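Local coordinates for adenosine monophosphate-protein transferase (Pyrobaculum aerophilum, PDB 2JB7), which binds AMP and adenosine and is probably a nucleotide-handling enzyme of the adenosine-specific kinase family, although its reaction is not established, at residues Val10-Gly15 and Asn115-Ile120; Ala111-Pro116 and Val134-Ser139; Thr16-Gly21 and Val83-Ile88. All coordinates share one frame; numbering follows the deposited sequence.

The three contacts run from the centre of the five-stranded sheet to the loops that border the AMP pocket. Contact 3 is the most central: two antiparallel strands of the five-stranded sheet, held by paired backbone bonds and apolar side chains, with no other protein chain touching it. Contacts 1 and 2 lie farther out, are still largely buried, and share N115 and P116 as well as the three-stranded sheet; both touch the second subunit. Contact 1 is mostly apolar and has a single backbone bond, whereas contact 2 is built round a carboxylate. V18 and I20 of contact 3 bond to the T113 and A111 backbone of contact 2, and both contacts reach AMP.

Contact 1: residues Val10-Gly15 and Asn115-Ile120; sequences VPIPQG and NPLKVI
V10 and L117 meet where an outer strand leaves a three-stranded sheet, and one backbone bond, from V10 N to L117 O at 3.0 Å, ties the two segments together. The two side chains lie side by side and point the same way. With CG1 anti to the backbone N (chi1 180°), V10 turns its other branch, CG2, back along the backbone N, where it meets L117 CG at 3.8 Å; the same methyl also touches V119 CG2 at 3.8 Å, so one branch bridges two residues of the partner strand. The carbonyl of P11 accepts a hydrogen bond from the Y87 hydroxyl. I12 comes back toward the partner: its chain is extended (chi2 -178°), and the terminal CD1 closes to 3.3 Å on the carbonyl O of N115, with L117 CB more distant. Beyond I12 the chain departs, P13 O taking a bond from T16 OG1. The arrangement is that of a strand, outermost within its own chain, passing into a connecting loop: strand 4-10 pairs with the central strand 117-125, and the loop then crosses to the other sheet beside the AMP pocket, which N115 lines.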
loop_
_atom_site.group_PDB
_atom_site.type_symbol
_atom_site.label_atom_id
_atom_site.label_comp_id
_atom_site.label_asym_id
_atom_site.label_seq_id
_atom_site.Cartn_x
_atom_site.Cartn_y
_atom_site.Cartn_z
ATOM N N VAL A 10 -22.481 13.813 -16.605
ATOM C CA VAL A 10 -22.237 12.390 -16.467
ATOM C C VAL A 10 -23.536 11.723 -16.065
ATOM O O VAL A 10 -24.033 11.985 -14.969
ATOM C CB VAL A 10 -21.156 12.093 -15.354
ATOM C CG1 VAL A 10 -20.914 10.629 -15.219
ATOM C CG2 VAL A 10 -19.841 12.811 -15.673
ATOM N N PRO A 11 -24.102 10.887 -16.951
ATOM C CA PRO A 11 -25.290 10.145 -16.581
ATOM C C PRO A 11 -24.960 9.069 -15.537
ATOM O O PRO A 11 -24.025 8.303 -15.721
ATOM C CB PRO A 11 -25.689 9.446 -17.885
ATOM C CG PRO A 11 -24.929 10.110 -18.972
ATOM C CD PRO A 11 -23.675 10.571 -18.330
ATOM N N ILE A 12 -25.746 8.992 -14.472
ATOM C CA ILE A 12 -25.551 7.952 -13.473
ATOM C C ILE A 12 -26.916 7.337 -13.160
ATOM O O ILE A 12 -27.687 7.898 -12.368
ATOM C CB ILE A 12 -24.869 8.444 -12.187
ATOM C CG1 ILE A 12 -23.553 9.171 -12.513
ATOM C CG2 ILE A 12 -24.627 7.257 -11.277
ATOM C CD1 ILE A 12 -22.781 9.643 -11.313
ATOM N N PRO A 13 -27.242 6.211 -13.828
ATOM C CA PRO A 13 -28.501 5.535 -13.570
ATOM C C PRO A 13 -28.579 5.023 -12.155
ATOM O O PRO A 13 -27.557 4.718 -11.539
ATOM C CB PRO A 13 -28.478 4.343 -14.516
ATOM C CG PRO A 13 -27.463 4.709 -15.618
ATOM C CD PRO A 13 -26.452 5.545 -14.880
ATOM N N GLN A 14 -29.802 4.906 -11.649
ATOM C CA GLN A 14 -29.997 4.474 -10.279
ATOM C C GLN A 14 -29.349 3.117 -10.048
ATOM O O GLN A 14 -29.433 2.213 -10.893
ATOM C CB GLN A 14 -31.492 4.415 -9.934
ATOM C CG GLN A 14 -31.791 4.161 -8.446
ATOM C CD GLN A 14 -31.006 5.071 -7.487
ATOM O OE1 GLN A 14 -30.892 6.285 -7.698
ATOM N NE2 GLN A 14 -30.474 4.477 -6.412
ATOM N N GLY A 15 -28.692 2.968 -8.899
ATOM C CA GLY A 15 -27.975 1.744 -8.604
ATOM C C GLY A 15 -26.560 1.643 -9.133
ATOM O O GLY A 15 -25.870 0.629 -8.879
ATOM N N ASN A 115 -23.535 10.891 -7.264
ATOM C CA ASN A 115 -24.158 12.219 -7.343
ATOM C C ASN A 115 -24.233 12.775 -8.740
ATOM O O ASN A 115 -23.462 12.369 -9.611
ATOM C CB ASN A 115 -23.362 13.236 -6.531
ATOM C CG ASN A 115 -23.419 12.983 -5.061
ATOM O OD1 ASN A 115 -24.395 12.448 -4.540
ATOM N ND2 ASN A 115 -22.413 13.432 -4.371
ATOM N N PRO A 116 -25.142 13.763 -8.956
ATOM C CA PRO A 116 -25.073 14.580 -10.147
ATOM C C PRO A 116 -23.629 15.017 -10.310
ATOM O O PRO A 116 -23.014 15.438 -9.338
ATOM C CB PRO A 116 -25.981 15.754 -9.795
ATOM C CG PRO A 116 -26.941 15.213 -8.899
ATOM C CD PRO A 116 -26.260 14.181 -8.094
ATOM N N LEU A 117 -23.085 14.890 -11.515
ATOM C CA LEU A 117 -21.623 15.017 -11.713
ATOM C C LEU A 117 -21.344 15.677 -13.061
ATOM O O LEU A 117 -21.954 15.275 -14.042
ATOM C CB LEU A 117 -20.978 13.652 -11.681
ATOM C CG LEU A 117 -19.490 13.553 -11.930
ATOM C CD1 LEU A 117 -18.685 14.340 -10.861
ATOM C CD2 LEU A 117 -19.114 12.067 -11.974
ATOM N N LYS A 118 -20.458 16.677 -13.083
ATOM C CA LYS A 118 -19.910 17.256 -14.322
ATOM C C LYS A 118 -18.418 17.082 -14.378
ATOM O O LYS A 118 -17.757 17.068 -13.360
ATOM C CB LYS A 118 -20.188 18.745 -14.415
ATOM C CG LYS A 118 -21.618 19.145 -14.191
ATOM C CD LYS A 118 -22.534 18.725 -15.285
ATOM C CE LYS A 118 -23.824 19.558 -15.267
ATOM N NZ LYS A 118 -24.908 18.809 -15.949
ATOM N N VAL A 119 -17.884 16.937 -15.588
ATOM C CA VAL A 119 -16.449 16.901 -15.819
ATOM C C VAL A 119 -16.100 18.150 -16.593
ATOM O O VAL A 119 -16.788 18.511 -17.544
ATOM C CB VAL A 119 -16.012 15.652 -16.610
ATOM C CG1 VAL A 119 -14.509 15.687 -16.886
ATOM C CG2 VAL A 119 -16.384 14.360 -15.834
ATOM N N ILE A 120 -15.086 18.858 -16.125
ATOM C CA ILE A 120 -14.601 20.039 -16.775
ATOM C C ILE A 120 -13.419 19.661 -17.636
ATOM O O ILE A 120 -12.425 19.183 -17.129
ATOM C CB ILE A 120 -14.183 21.128 -15.762
ATOM C CG1 ILE A 120 -15.331 21.425 -14.781
ATOM C CG2 ILE A 120 -13.832 22.385 -16.492
ATOM C CD1 ILE A 120 -14.958 22.395 -13.632
#

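Contact 2: residues Ala111-Pro116 and Val134-Ser139; sequences AATANP and VVDGHS. With AMP (adenosine monophosphate), chain D.
T113 and N115 both donate to one oxygen of D136, OD1, and this double grip is the heart of the contact. The T113 hydroxyl OG1 gives its hydrogen to OD1 at 2.7 Å; the amide ND2 of N115 reaches the same D136 OD1 at 3.1 Å. Both use the syn side of the oxygen but approach from opposite faces of the carboxylate, each well out of its plane, and the amide and carboxylate planes stand 59° apart. Held from above and below, the carboxylate is hindered from rotating. Its other oxygen is also engaged: D136 OD2 receives a hydrogen bond at 2.6 Å from a water that in turn accepts from A112 N, and H82 of the second subunit bonds to it as well.

In the next shell, T113 OG1 lies anti to its own backbone N (chi1 -163°), a setting that lets the hydroxyl face D136 and also accept from N115 N at 3.1 Å, closing an ST turn. The backbone beyond is fastened by G137 N, which donates to P116 O at 2.8 Å, nearly along the C=O axis. G137 has positive phi, and a side chain here would crowd N115 ND2. Farther out, P116 CG borders the H138 ring at its edge, 4.3 Å from CE1. The turn thus braced presents A114 N to the ribose, where it donates to O3' of AMP at 2.8 Å: a strand-end loop forming one wall of the nucleotide pocket.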
loop_
_atom_site.group_PDB
_atom_site.type_symbol
_atom_site.label_atom_id
_atom_site.label_comp_id
_atom_site.label_asym_id
_atom_site.label_seq_id
_atom_site.Cartn_x
_atom_site.Cartn_y
_atom_site.Cartn_z
ATOM N N ALA A 111 -12.976 11.447 -9.488
ATOM C CA ALA A 111 -14.266 11.344 -8.848
ATOM C C ALA A 111 -14.580 9.879 -8.595
ATOM O O ALA A 111 -14.235 9.009 -9.421
ATOM C CB ALA A 111 -15.332 11.947 -9.735
ATOM N N ALA A 112 -15.240 9.610 -7.476
ATOM C CA ALA A 112 -15.908 8.337 -7.254
ATOM C C ALA A 112 -17.256 8.686 -6.596
ATOM O O ALA A 112 -17.263 9.192 -5.481
ATOM C CB ALA A 112 -15.076 7.443 -6.401
ATOM N N THR A 113 -18.373 8.456 -7.295
ATOM C CA THR A 113 -19.615 9.074 -6.859
ATOM C C THR A 113 -20.821 8.538 -7.589
ATOM O O THR A 113 -20.693 7.966 -8.685
ATOM C CB THR A 113 -19.559 10.602 -7.081
ATOM O OG1 THR A 113 -20.579 11.262 -6.303
ATOM C CG2 THR A 113 -19.734 10.953 -8.530
ATOM N N ALA A 114 -22.003 8.719 -6.978
ATOM C CA ALA A 114 -23.272 8.478 -7.652
ATOM C C ALA A 114 -24.121 9.764 -7.671
ATOM O O ALA A 114 -25.259 9.726 -8.095
ATOM C CB ALA A 114 -24.040 7.335 -6.969
ATOM N N ASN A 115 -23.535 10.891 -7.264
ATOM C CA ASN A 115 -24.158 12.219 -7.343
ATOM C C ASN A 115 -24.233 12.775 -8.740
ATOM O O ASN A 115 -23.462 12.369 -9.611
ATOM C CB ASN A 115 -23.362 13.236 -6.531
ATOM C CG ASN A 115 -23.419 12.983 -5.061
ATOM O OD1 ASN A 115 -24.395 12.448 -4.540
ATOM N ND2 ASN A 115 -22.413 13.432 -4.371
ATOM N N PRO A 116 -25.142 13.763 -8.956
ATOM C CA PRO A 116 -25.073 14.580 -10.147
ATOM C C PRO A 116 -23.629 15.017 -10.310
ATOM O O PRO A 116 -23.014 15.438 -9.338
ATOM C CB PRO A 116 -25.981 15.754 -9.795
ATOM C CG PRO A 116 -26.941 15.213 -8.899
ATOM C CD PRO A 116 -26.260 14.181 -8.094
ATOM N N VAL A 134 -13.732 18.263 -11.665
ATOM C CA VAL A 134 -15.094 17.776 -11.668
ATOM C C VAL A 134 -15.926 18.615 -10.713
ATOM O O VAL A 134 -15.413 19.320 -9.848
ATOM C CB VAL A 134 -15.212 16.291 -11.250
ATOM C CG1 VAL A 134 -14.437 15.387 -12.210
ATOM C CG2 VAL A 134 -14.727 16.119 -9.822
ATOM N N VAL A 135 -17.226 18.483 -10.874
ATOM C CA VAL A 135 -18.177 19.069 -9.951
ATOM C C VAL A 135 -19.039 17.923 -9.441
ATOM O O VAL A 135 -19.946 17.467 -10.132
ATOM C CB VAL A 135 -19.016 20.140 -10.651
ATOM C CG1 VAL A 135 -20.021 20.653 -9.713
ATOM C CG2 VAL A 135 -18.110 21.250 -11.189
ATOM N N ASP A 136 -18.714 17.447 -8.231
ATOM C CA ASP A 136 -19.308 16.280 -7.631
ATOM C C ASP A 136 -20.429 16.751 -6.693
ATOM O O ASP A 136 -20.172 17.271 -5.611
ATOM C CB ASP A 136 -18.220 15.435 -6.922
ATOM C CG ASP A 136 -18.738 14.149 -6.311
ATOM O OD1 ASP A 136 -19.970 13.907 -6.248
ATOM O OD2 ASP A 136 -17.857 13.332 -5.885
ATOM N N GLY A 137 -21.665 16.634 -7.163
ATOM C CA GLY A 137 -22.832 17.059 -6.377
ATOM C C GLY A 137 -22.857 18.562 -6.136
ATOM O O GLY A 137 -22.362 19.354 -6.926
ATOM N N HIS A 138 -23.451 18.944 -5.011
ATOM C CA HIS A 138 -23.821 20.315 -4.740
ATOM C C HIS A 138 -23.030 20.886 -3.569
ATOM O O HIS A 138 -22.489 20.137 -2.734
ATOM C CB HIS A 138 -25.340 20.380 -4.460
ATOM C CG HIS A 138 -26.177 20.245 -5.693
ATOM N ND1 HIS A 138 -26.323 19.053 -6.363
ATOM C CD2 HIS A 138 -26.845 21.172 -6.422
ATOM C CE1 HIS A 138 -27.086 19.239 -7.426
ATOM N NE2 HIS A 138 -27.418 20.516 -7.483
ATOM N N SER A 139 -22.918 22.223 -3.571
ATOM C CA SER A 139 -22.268 22.977 -2.525
ATOM C C SER A 139 -22.998 22.772 -1.177
ATOM O O SER A 139 -24.185 22.456 -1.124
ATOM C CB SER A 139 -22.284 24.473 -2.882
ATOM O OG SER A 139 -23.635 24.880 -3.042
HETATM P P AMP D . -25.557 9.446 -0.804
HETATM O O1P AMP D . -26.144 8.056 -0.984
HETATM O O2P AMP D . -25.932 10.046 0.519
HETATM O O3P AMP D . -25.774 10.372 -1.987
HETATM O "O5'" AMP D . -23.943 9.172 -0.607
HETATM C "C5'" AMP D . -22.845 9.794 -1.295
HETATM C "C4'" AMP D . -21.985 8.759 -2.024
HETATM O "O4'" AMP D . -21.432 7.765 -1.140
HETATM C "C3'" AMP D . -22.798 8.003 -3.066
HETATM O "O3'" AMP D . -22.907 8.718 -4.303
HETATM C "C2'" AMP D . -21.988 6.738 -3.196
HETATM O "O2'" AMP D . -20.899 6.917 -4.122
HETATM C "C1'" AMP D . -21.441 6.506 -1.796
HETATM N N9 AMP D . -22.294 5.638 -0.962
HETATM C C8 AMP D . -23.573 5.887 -0.608
HETATM N N7 AMP D . -24.060 4.902 0.197
HETATM C C5 AMP D . -23.059 3.995 0.353
HETATM C C6 AMP D . -22.872 2.736 1.079
HETATM N N6 AMP D . -23.870 2.156 1.812
HETATM N N1 AMP D . -21.675 2.127 1.022
HETATM C C2 AMP D . -20.652 2.633 0.321
HETATM N N3 AMP D . -20.750 3.781 -0.364
HETATM C C4 AMP D . -21.902 4.495 -0.382
HETATM O O HOH W 1 -15.470 12.226 -5.679
#

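Contact 3: residues Thr16-Gly21 and Val83-Ile88; sequences TNVIIG and VFVIYI. With AMP (adenosine monophosphate), chain D.
I86 O accepts a hydrogen bond from I19 N at 2.8 Å, nearly straight at 166°, and also receives a CA-H...O contact from V18 CA at 3.3 Å. The return bond, I86 N to I19 O, is equally short, so I19 and I86 form a hydrogen-bonded antiparallel pair, with a bond in each direction, whose side chains sit together on one face. Equivalent pairs join N17 with I88 and G21 with F84. At the last of these, the F84 N-H meets G21 O from above the carbonyl plane rather than on a lone pair.

F84 CG stands between the backbone N and the carbonyl carbon (chi1 68°), which folds the ring over the neighbouring strand, and G21 CA lies against its face, 3.8 Å from the ring centroid, in a CH-pi contact. A CB on G21 would clash with F84 CZ. Were F84 cut back to an alanine, a gap would probably open over G21, whose CA would lose the aromatic face it packs against.

These strands are adjacent members of a five-stranded antiparallel sheet, with helix 93-101 packing against the I19 and I86 side and helix 65-78 against the V85 and Y87 side. On the latter face, V18 places CG2 squarely over the centre of the Y87 ring, 3.8 Å from CZ, the two side chains running side by side. The same V18 methyl, CG2, also meets V85 CG1 at 4.0 Å. I20 CG2 packs on V83 CG1 at 4.1 Å. At the opposite end of its strand from G21, N17 turns its amide nitrogen toward the ribose O2' of AMP, part of the nucleotide site that W92 and A114 also line.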
loop_
_atom_site.group_PDB
_atom_site.type_symbol
_atom_site.label_atom_id
_atom_site.label_comp_id
_atom_site.label_asym_id
_atom_site.label_seq_id
_atom_site.Cartn_x
_atom_site.Cartn_y
_atom_site.Cartn_z
ATOM N N THR A 16 -26.125 2.642 -9.879
ATOM C CA THR A 16 -24.730 2.654 -10.338
ATOM C C THR A 16 -23.911 3.686 -9.563
ATOM O O THR A 16 -24.448 4.671 -8.984
ATOM C CB THR A 16 -24.595 2.908 -11.858
ATOM O OG1 THR A 16 -24.872 4.279 -12.173
ATOM C CG2 THR A 16 -25.523 1.986 -12.670
ATOM N N ASN A 17 -22.591 3.467 -9.609
ATOM C CA ASN A 17 -21.602 4.443 -9.245
ATOM C C ASN A 17 -20.613 4.622 -10.375
ATOM O O ASN A 17 -20.417 3.716 -11.182
ATOM C CB ASN A 17 -20.872 4.079 -7.969
ATOM C CG ASN A 17 -21.705 4.300 -6.745
ATOM O OD1 ASN A 17 -22.566 3.465 -6.394
ATOM N ND2 ASN A 17 -21.476 5.423 -6.098
ATOM N N VAL A 18 -20.052 5.818 -10.493
ATOM C CA VAL A 18 -19.039 6.053 -11.510
ATOM C C VAL A 18 -17.693 6.369 -10.840
ATOM O O VAL A 18 -17.672 6.985 -9.785
ATOM C CB VAL A 18 -19.461 7.181 -12.471
ATOM C CG1 VAL A 18 -19.328 8.577 -11.807
ATOM C CG2 VAL A 18 -18.664 7.096 -13.787
ATOM N N ILE A 19 -16.605 5.893 -11.452
ATOM C CA ILE A 19 -15.229 6.253 -11.066
ATOM C C ILE A 19 -14.561 6.768 -12.349
ATOM O O ILE A 19 -14.580 6.096 -13.394
ATOM C CB ILE A 19 -14.489 5.056 -10.450
ATOM C CG1 ILE A 19 -15.228 4.573 -9.189
ATOM C CG2 ILE A 19 -12.995 5.417 -10.104
ATOM C CD1 ILE A 19 -14.695 3.201 -8.720
ATOM N N ILE A 20 -13.989 7.966 -12.281
ATOM C CA ILE A 20 -13.304 8.579 -13.433
ATOM C C ILE A 20 -11.874 8.920 -13.006
ATOM O O ILE A 20 -11.665 9.507 -11.951
ATOM C CB ILE A 20 -14.020 9.841 -13.913
ATOM C CG1 ILE A 20 -15.506 9.559 -14.124
ATOM C CG2 ILE A 20 -13.377 10.353 -15.198
ATOM C CD1 ILE A 20 -16.361 10.806 -14.464
ATOM N N GLY A 21 -10.897 8.557 -13.818
ATOM C CA GLY A 21 -9.506 8.855 -13.510
ATOM C C GLY A 21 -8.641 8.994 -14.746
ATOM O O GLY A 21 -9.143 9.096 -15.855
ATOM N N VAL A 83 -7.735 9.265 -20.049
ATOM C CA VAL A 83 -8.839 9.157 -19.113
ATOM C C VAL A 83 -9.413 7.736 -19.125
ATOM O O VAL A 83 -9.506 7.073 -20.174
ATOM C CB VAL A 83 -9.898 10.250 -19.430
ATOM C CG1 VAL A 83 -11.237 9.967 -18.699
ATOM C CG2 VAL A 83 -9.289 11.637 -19.074
ATOM N N PHE A 84 -9.829 7.249 -17.942
ATOM C CA PHE A 84 -10.645 6.045 -17.849
ATOM C C PHE A 84 -11.945 6.289 -17.085
ATOM O O PHE A 84 -12.007 7.191 -16.228
ATOM C CB PHE A 84 -9.858 4.883 -17.216
ATOM C CG PHE A 84 -9.511 5.064 -15.773
ATOM C CD1 PHE A 84 -8.251 5.519 -15.412
ATOM C CD2 PHE A 84 -10.386 4.687 -14.772
ATOM C CE1 PHE A 84 -7.926 5.670 -14.015
ATOM C CE2 PHE A 84 -10.073 4.837 -13.440
ATOM C CZ PHE A 84 -8.845 5.287 -13.074
ATOM N N VAL A 85 -12.958 5.486 -17.422
ATOM C CA VAL A 85 -14.270 5.537 -16.817
ATOM C C VAL A 85 -14.716 4.156 -16.430
ATOM O O VAL A 85 -14.586 3.205 -17.200
ATOM C CB VAL A 85 -15.311 6.139 -17.767
ATOM C CG1 VAL A 85 -16.707 6.065 -17.156
ATOM C CG2 VAL A 85 -14.883 7.601 -18.141
ATOM N N ILE A 86 -15.199 4.056 -15.208
ATOM C CA ILE A 86 -15.734 2.817 -14.643
ATOM C C ILE A 86 -17.133 3.073 -14.132
ATOM O O ILE A 86 -17.350 4.004 -13.385
ATOM C CB ILE A 86 -14.870 2.286 -13.475
ATOM C CG1 ILE A 86 -13.466 1.949 -13.962
ATOM C CG2 ILE A 86 -15.547 1.038 -12.811
ATOM C CD1 ILE A 86 -12.500 1.722 -12.797
ATOM N N TYR A 87 -18.087 2.271 -14.600
ATOM C CA TYR A 87 -19.392 2.187 -14.001
ATOM C C TYR A 87 -19.558 0.843 -13.328
ATOM O O TYR A 87 -19.259 -0.206 -13.901
ATOM C CB TYR A 87 -20.510 2.354 -15.059
ATOM C CG TYR A 87 -20.813 3.778 -15.503
ATOM C CD1 TYR A 87 -21.843 4.517 -14.921
ATOM C CD2 TYR A 87 -20.071 4.389 -16.484
ATOM C CE1 TYR A 87 -22.125 5.800 -15.361
ATOM C CE2 TYR A 87 -20.362 5.663 -16.932
ATOM C CZ TYR A 87 -21.367 6.369 -16.378
ATOM O OH TYR A 87 -21.636 7.631 -16.861
ATOM N N ILE A 88 -20.096 0.868 -12.117
ATOM C CA ILE A 88 -20.279 -0.348 -11.339
ATOM C C ILE A 88 -21.684 -0.477 -10.734
ATOM O O ILE A 88 -22.288 0.502 -10.284
ATOM C CB ILE A 88 -19.262 -0.500 -10.172
ATOM C CG1 ILE A 88 -19.187 0.749 -9.280
ATOM C CG2 ILE A 88 -17.827 -0.906 -10.673
ATOM C CD1 ILE A 88 -18.286 0.591 -8.097
HETATM P P AMP D . -25.557 9.446 -0.804
HETATM O O1P AMP D . -26.144 8.056 -0.984
HETATM O O2P AMP D . -25.932 10.046 0.519
HETATM O O3P AMP D . -25.774 10.372 -1.987
HETATM O "O5'" AMP D . -23.943 9.172 -0.607
HETATM C "C5'" AMP D . -22.845 9.794 -1.295
HETATM C "C4'" AMP D . -21.985 8.759 -2.024
HETATM O "O4'" AMP D . -21.432 7.765 -1.140
HETATM C "C3'" AMP D . -22.798 8.003 -3.066
HETATM O "O3'" AMP D . -22.907 8.718 -4.303
HETATM C "C2'" AMP D . -21.988 6.738 -3.196
HETATM O "O2'" AMP D . -20.899 6.917 -4.122
HETATM C "C1'" AMP D . -21.441 6.506 -1.796
HETATM N N9 AMP D . -22.294 5.638 -0.962
HETATM C C8 AMP D . -23.573 5.887 -0.608
HETATM N N7 AMP D . -24.060 4.902 0.197
HETATM C C5 AMP D . -23.059 3.995 0.353
HETATM C C6 AMP D . -22.872 2.736 1.079
HETATM N N6 AMP D . -23.870 2.156 1.812
HETATM N N1 AMP D . -21.675 2.127 1.022
HETATM C C2 AMP D . -20.652 2.633 0.321
HETATM N N3 AMP D . -20.750 3.781 -0.364
HETATM C C4 AMP D . -21.902 4.495 -0.382
#